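Local coordinates for protein kappa-carrageenase (Pseudoalteromonas carrageenovora, PDB 1DYP) that hydrolyses, through the family 16 catalytic domain present here, internal beta-1,4 linkages between D-galactose 4-sulfate and 3,6-anhydro-D-galactose in kappa-carrageenan, at residues 110-123 against 135-149. The protein carries 1 engineered substitution. Numbering follows the deposited sequence.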
loop_
_atom_site.group_PDB
_atom_site.type_symbol
_atom_site.label_atom_id
_atom_site.label_comp_id
_atom_site.label_asym_id
_atom_site.label_seq_id
_atom_site.Cartn_x
_atom_site.Cartn_y
_atom_site.Cartn_z
ATOM N N PHE A 110 0.969 -1.493 -18.021
ATOM C CA PHE A 110 0.461 -0.177 -17.655
ATOM C C PHE A 110 -0.333 0.397 -18.818
ATOM O O PHE A 110 0.144 0.415 -19.951
ATOM C CB PHE A 110 1.592 0.794 -17.322
ATOM C CG PHE A 110 1.115 2.197 -17.065
ATOM C CD1 PHE A 110 0.503 2.530 -15.859
ATOM C CD2 PHE A 110 1.235 3.180 -18.048
ATOM C CE1 PHE A 110 0.017 3.817 -15.632
ATOM C CE2 PHE A 110 0.750 4.473 -17.833
ATOM C CZ PHE A 110 0.139 4.791 -16.621
ATOM N N PRO A 111 -1.547 0.899 -18.551
ATOM C CA PRO A 111 -2.191 0.951 -17.235
ATOM C C PRO A 111 -2.936 -0.333 -16.891
ATOM O O PRO A 111 -3.164 -1.183 -17.756
ATOM C CB PRO A 111 -3.139 2.134 -17.373
ATOM C CG PRO A 111 -3.598 1.996 -18.800
ATOM C CD PRO A 111 -2.312 1.680 -19.540
ATOM N N GLY A 112 -3.307 -0.467 -15.621
ATOM C CA GLY A 112 -4.048 -1.643 -15.203
ATOM C C GLY A 112 -3.790 -2.108 -13.783
ATOM O O GLY A 112 -4.685 -2.667 -13.150
ATOM N N VAL A 113 -2.577 -1.895 -13.281
ATOM C CA VAL A 113 -2.244 -2.319 -11.920
ATOM C C VAL A 113 -1.403 -1.295 -11.181
ATOM O O VAL A 113 -0.707 -0.478 -11.791
ATOM C CB VAL A 113 -1.471 -3.661 -11.900
ATOM C CG1 VAL A 113 -2.319 -4.757 -12.535
ATOM C CG2 VAL A 113 -0.138 -3.517 -12.621
ATOM N N SER A 114 -1.460 -1.360 -9.855
ATOM C CA SER A 114 -0.713 -0.444 -9.017
ATOM C C SER A 114 0.051 -1.113 -7.882
ATOM O O SER A 114 -0.540 -1.523 -6.875
ATOM C CB SER A 114 -1.647 0.614 -8.426
ATOM O OG SER A 114 -0.939 1.476 -7.546
ATOM N N PRO A 115 1.375 -1.256 -8.046
ATOM C CA PRO A 115 2.210 -1.864 -7.008
ATOM C C PRO A 115 2.132 -0.890 -5.837
ATOM O O PRO A 115 2.168 0.330 -6.039
ATOM C CB PRO A 115 3.597 -1.874 -7.639
ATOM C CG PRO A 115 3.304 -2.026 -9.096
ATOM C CD PRO A 115 2.127 -1.098 -9.302
ATOM N N ALA A 116 2.028 -1.411 -4.624
ATOM C CA ALA A 116 1.920 -0.546 -3.464
ATOM C C ALA A 116 2.704 -1.050 -2.266
ATOM O O ALA A 116 2.792 -2.253 -2.018
ATOM C CB ALA A 116 0.448 -0.383 -3.076
ATOM N N PHE A 117 3.283 -0.102 -1.542
ATOM C CA PHE A 117 4.022 -0.367 -0.320
ATOM C C PHE A 117 3.338 0.617 0.616
ATOM O O PHE A 117 3.392 1.830 0.415
ATOM C CB PHE A 117 5.508 -0.046 -0.504
ATOM C CG PHE A 117 6.325 -0.187 0.751
ATOM C CD1 PHE A 117 6.060 -1.195 1.675
ATOM C CD2 PHE A 117 7.383 0.679 0.992
ATOM C CE1 PHE A 117 6.837 -1.337 2.825
ATOM C CE2 PHE A 117 8.169 0.548 2.133
ATOM C CZ PHE A 117 7.896 -0.461 3.052
ATOM N N TRP A 118 2.668 0.084 1.627
ATOM C CA TRP A 118 1.910 0.923 2.534
ATOM C C TRP A 118 1.681 0.232 3.865
ATOM O O TRP A 118 2.165 -0.871 4.098
ATOM C CB TRP A 118 0.561 1.251 1.881
ATOM C CG TRP A 118 -0.220 0.023 1.460
ATOM C CD1 TRP A 118 0.208 -0.983 0.642
ATOM C CD2 TRP A 118 -1.561 -0.314 1.837
ATOM N NE1 TRP A 118 -0.780 -1.928 0.489
ATOM C CE2 TRP A 118 -1.876 -1.542 1.213
ATOM C CE3 TRP A 118 -2.527 0.302 2.641
ATOM C CZ2 TRP A 118 -3.118 -2.167 1.367
ATOM C CZ3 TRP A 118 -3.767 -0.321 2.794
ATOM C CH2 TRP A 118 -4.047 -1.543 2.159
HETATM N N MSE A 119 0.952 0.901 4.743
HETATM C CA MSE A 119 0.634 0.333 6.042
HETATM C C MSE A 119 -0.713 0.891 6.461
HETATM O O MSE A 119 -1.042 2.045 6.171
HETATM C CB MSE A 119 1.721 0.669 7.074
HETATM C CG MSE A 119 1.950 2.152 7.328
HETATM SE SE MSE A 119 3.540 2.470 8.390
HETATM C CE MSE A 119 4.807 2.672 6.936
ATOM N N TYR A 120 -1.509 0.064 7.121
ATOM C CA TYR A 120 -2.822 0.507 7.541
ATOM C C TYR A 120 -3.248 -0.172 8.818
ATOM O O TYR A 120 -2.800 -1.274 9.136
ATOM C CB TYR A 120 -3.858 0.243 6.439
ATOM C CG TYR A 120 -4.151 -1.218 6.155
ATOM C CD1 TYR A 120 -3.180 -2.057 5.604
ATOM C CD2 TYR A 120 -5.419 -1.748 6.395
ATOM C CE1 TYR A 120 -3.470 -3.386 5.292
ATOM C CE2 TYR A 120 -5.718 -3.073 6.091
ATOM C CZ TYR A 120 -4.743 -3.885 5.538
ATOM O OH TYR A 120 -5.048 -5.194 5.221
ATOM N N SER A 121 -4.125 0.505 9.543
ATOM C CA SER A 121 -4.635 -0.002 10.803
ATOM C C SER A 121 -6.005 -0.609 10.591
ATOM O O SER A 121 -6.560 -0.578 9.493
ATOM C CB SER A 121 -4.772 1.141 11.806
ATOM O OG SER A 121 -5.834 2.006 11.425
ATOM N N THR A 122 -6.534 -1.183 11.661
ATOM C CA THR A 122 -7.869 -1.737 11.634
ATOM C C THR A 122 -8.726 -0.489 11.811
ATOM O O THR A 122 -8.210 0.572 12.171
ATOM C CB THR A 122 -8.094 -2.666 12.829
ATOM O OG1 THR A 122 -7.598 -2.031 14.012
ATOM C CG2 THR A 122 -7.373 -3.986 12.623
ATOM N N ILE A 123 -10.020 -0.600 11.542
ATOM C CA ILE A 123 -10.909 0.539 11.709
ATOM C C ILE A 123 -11.637 0.337 13.031
ATOM O O ILE A 123 -12.309 -0.676 13.223
ATOM C CB ILE A 123 -11.938 0.627 10.563
ATOM C CG1 ILE A 123 -11.208 0.808 9.228
ATOM C CG2 ILE A 123 -12.898 1.787 10.811
ATOM C CD1 ILE A 123 -12.125 0.846 8.022
ATOM N N TYR A 135 -9.041 5.332 11.872
ATOM C CA TYR A 135 -8.259 4.605 10.878
ATOM C C TYR A 135 -7.072 5.427 10.403
ATOM O O TYR A 135 -7.205 6.619 10.133
ATOM C CB TYR A 135 -9.160 4.269 9.684
ATOM C CG TYR A 135 -8.455 3.624 8.511
ATOM C CD1 TYR A 135 -7.992 2.311 8.589
ATOM C CD2 TYR A 135 -8.259 4.324 7.320
ATOM C CE1 TYR A 135 -7.351 1.708 7.507
ATOM C CE2 TYR A 135 -7.618 3.729 6.231
ATOM C CZ TYR A 135 -7.168 2.423 6.333
ATOM O OH TYR A 135 -6.537 1.822 5.267
ATOM N N SER A 136 -5.914 4.780 10.305
ATOM C CA SER A 136 -4.693 5.433 9.838
ATOM C C SER A 136 -4.061 4.595 8.734
ATOM O O SER A 136 -3.912 3.381 8.872
ATOM C CB SER A 136 -3.678 5.580 10.975
ATOM O OG SER A 136 -4.169 6.396 12.022
ATOM N N GLU A 137 -3.682 5.250 7.643
ATOM C CA GLU A 137 -3.048 4.568 6.524
ATOM C C GLU A 137 -1.955 5.442 5.938
ATOM O O GLU A 137 -2.200 6.593 5.578
ATOM C CB GLU A 137 -4.073 4.262 5.427
ATOM C CG GLU A 137 -3.482 3.578 4.193
ATOM C CD GLU A 137 -4.476 3.472 3.050
ATOM O OE1 GLU A 137 -5.690 3.384 3.328
ATOM O OE2 GLU A 137 -4.050 3.462 1.875
ATOM N N ILE A 138 -0.745 4.902 5.867
ATOM C CA ILE A 138 0.371 5.628 5.278
ATOM C C ILE A 138 0.794 4.854 4.041
ATOM O O ILE A 138 1.151 3.680 4.121
ATOM C CB ILE A 138 1.579 5.737 6.233
ATOM C CG1 ILE A 138 1.201 6.559 7.467
ATOM C CG2 ILE A 138 2.746 6.407 5.499
ATOM C CD1 ILE A 138 2.334 6.738 8.475
ATOM N N ASP A 139 0.732 5.509 2.890
ATOM C CA ASP A 139 1.113 4.864 1.643
ATOM C C ASP A 139 2.521 5.316 1.290
ATOM O O ASP A 139 2.728 6.458 0.881
ATOM C CB ASP A 139 0.115 5.254 0.561
ATOM C CG ASP A 139 -1.306 4.968 0.980
ATOM O OD1 ASP A 139 -1.640 3.776 1.146
ATOM O OD2 ASP A 139 -2.077 5.931 1.172
ATOM N N VAL A 140 3.493 4.424 1.463
ATOM C CA VAL A 140 4.879 4.772 1.167
ATOM C C VAL A 140 4.969 5.119 -0.309
ATOM O O VAL A 140 5.593 6.107 -0.694
ATOM C CB VAL A 140 5.827 3.616 1.504
ATOM C CG1 VAL A 140 7.271 4.047 1.265
ATOM C CG2 VAL A 140 5.629 3.201 2.955
ATOM N N VAL A 141 4.340 4.293 -1.133
ATOM C CA VAL A 141 4.286 4.552 -2.560
ATOM C C VAL A 141 3.196 3.723 -3.216
ATOM O O VAL A 141 2.910 2.600 -2.804
ATOM C CB VAL A 141 5.631 4.247 -3.286
ATOM C CG1 VAL A 141 5.940 2.754 -3.246
ATOM C CG2 VAL A 141 5.549 4.727 -4.730
ATOM N N GLU A 142 2.561 4.325 -4.211
ATOM C CA GLU A 142 1.554 3.663 -5.016
ATOM C C GLU A 142 2.017 4.013 -6.414
ATOM O O GLU A 142 2.005 5.175 -6.818
ATOM C CB GLU A 142 0.161 4.211 -4.729
ATOM C CG GLU A 142 -0.478 3.538 -3.532
ATOM C CD GLU A 142 -1.777 4.182 -3.136
ATOM O OE1 GLU A 142 -1.734 5.306 -2.596
ATOM O OE2 GLU A 142 -2.839 3.573 -3.370
ATOM N N LEU A 143 2.471 2.998 -7.135
ATOM C CA LEU A 143 2.981 3.192 -8.478
ATOM C C LEU A 143 1.947 2.989 -9.566
ATOM O O LEU A 143 0.918 2.341 -9.369
ATOM C CB LEU A 143 4.142 2.227 -8.736
ATOM C CG LEU A 143 5.406 2.402 -7.898
ATOM C CD1 LEU A 143 6.348 1.227 -8.140
ATOM C CD2 LEU A 143 6.078 3.716 -8.265
ATOM N N THR A 144 2.250 3.573 -10.715
ATOM C CA THR A 144 1.450 3.444 -11.917
ATOM C C THR A 144 -0.072 3.425 -11.776
ATOM O O THR A 144 -0.733 2.543 -12.319
ATOM C CB THR A 144 1.910 2.178 -12.696
ATOM O OG1 THR A 144 1.764 1.010 -11.871
ATOM C CG2 THR A 144 3.379 2.311 -13.079
ATOM N N GLN A 145 -0.632 4.393 -11.057
ATOM C CA GLN A 145 -2.083 4.454 -10.928
ATOM C C GLN A 145 -2.621 5.782 -11.452
ATOM O O GLN A 145 -3.793 6.104 -11.272
ATOM C CB GLN A 145 -2.526 4.236 -9.476
ATOM C CG GLN A 145 -2.142 5.333 -8.503
ATOM C CD GLN A 145 -2.847 5.185 -7.164
ATOM O OE1 GLN A 145 -3.649 4.267 -6.968
ATOM N NE2 GLN A 145 -2.558 6.094 -6.238
ATOM N N LYS A 146 -1.754 6.554 -12.102
ATOM C CA LYS A 146 -2.155 7.835 -12.676
ATOM C C LYS A 146 -2.068 7.755 -14.202
ATOM O O LYS A 146 -1.782 6.692 -14.754
ATOM C CB LYS A 146 -1.277 8.967 -12.136
ATOM C CG LYS A 146 -1.520 9.318 -10.661
ATOM C CD LYS A 146 -2.888 9.966 -10.452
ATOM C CE LYS A 146 -3.057 10.501 -9.027
ATOM N NZ LYS A 146 -3.225 9.424 -8.020
ATOM N N SER A 147 -2.303 8.872 -14.884
ATOM C CA SER A 147 -2.290 8.882 -16.346
ATOM C C SER A 147 -0.943 8.544 -16.984
ATOM O O SER A 147 -0.894 7.851 -18.000
ATOM C CB SER A 147 -2.773 10.241 -16.870
ATOM O OG SER A 147 -1.798 11.247 -16.678
ATOM N N ALA A 148 0.141 9.041 -16.396
ATOM C CA ALA A 148 1.483 8.793 -16.918
ATOM C C ALA A 148 2.205 7.790 -16.030
ATOM O O ALA A 148 2.126 7.860 -14.804
ATOM C CB ALA A 148 2.268 10.092 -16.992
ATOM N N VAL A 149 2.925 6.867 -16.659
ATOM C CA VAL A 149 3.632 5.826 -15.931
ATOM C C VAL A 149 4.646 6.328 -14.900
ATOM O O VAL A 149 4.881 5.663 -13.895
ATOM C CB VAL A 149 4.338 4.862 -16.916
ATOM C CG1 VAL A 149 5.552 5.544 -17.540
ATOM C CG2 VAL A 149 4.725 3.576 -16.203
HETATM O O HOH W 1 -2.816 1.547 -13.770
#
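F117 and V140 mark the tight middle of this antiparallel pairing, where a classic beta bulge sets V140 and V141 together against F117. F117 O takes a straight bond from V141 N at 3.1 Å and a weak, bent one from V140 N. V140 leans over one face of the F117 ring, its CG2 4.0 Å from the centroid in a CH-pi contact. With its CG anti to the backbone N (chi1 175°), F117 carries that ring into the hydrophobic core, against Y100, A102 and I104 of strand 98-105; M119 and I138 lie side by side on the same face. The face of A116, W118 and Y120 bears the active site of the jelly-roll sandwich: nucleophile E137, D139 and proton donor E142. Y135 OH donates to E137 OE1 at 2.6 Å from above the carboxylate plane, while W118 crosses the same carboxylate, CE3 3.6 Å from OE2. E137 OE2 and D139 OD1 are 2.5 Å apart. Further along, S114 OG donates to L143 O at 2.7 Å, in the carbonyl plane. Beyond L143 the strands give way to a looser, more solvent-exposed end: a water joins G112 N to T144 O, and F110 slots its ring among loop atoms, V149 CB over one face and the carbonyl oxygens of K146 and S147 at the edge. The bulge breaks the strict alternation of the strand, so E137, D139 and E142 share one face despite the odd step from D139 to E142, which puts nucleophile and proton donor on the same side of the active site.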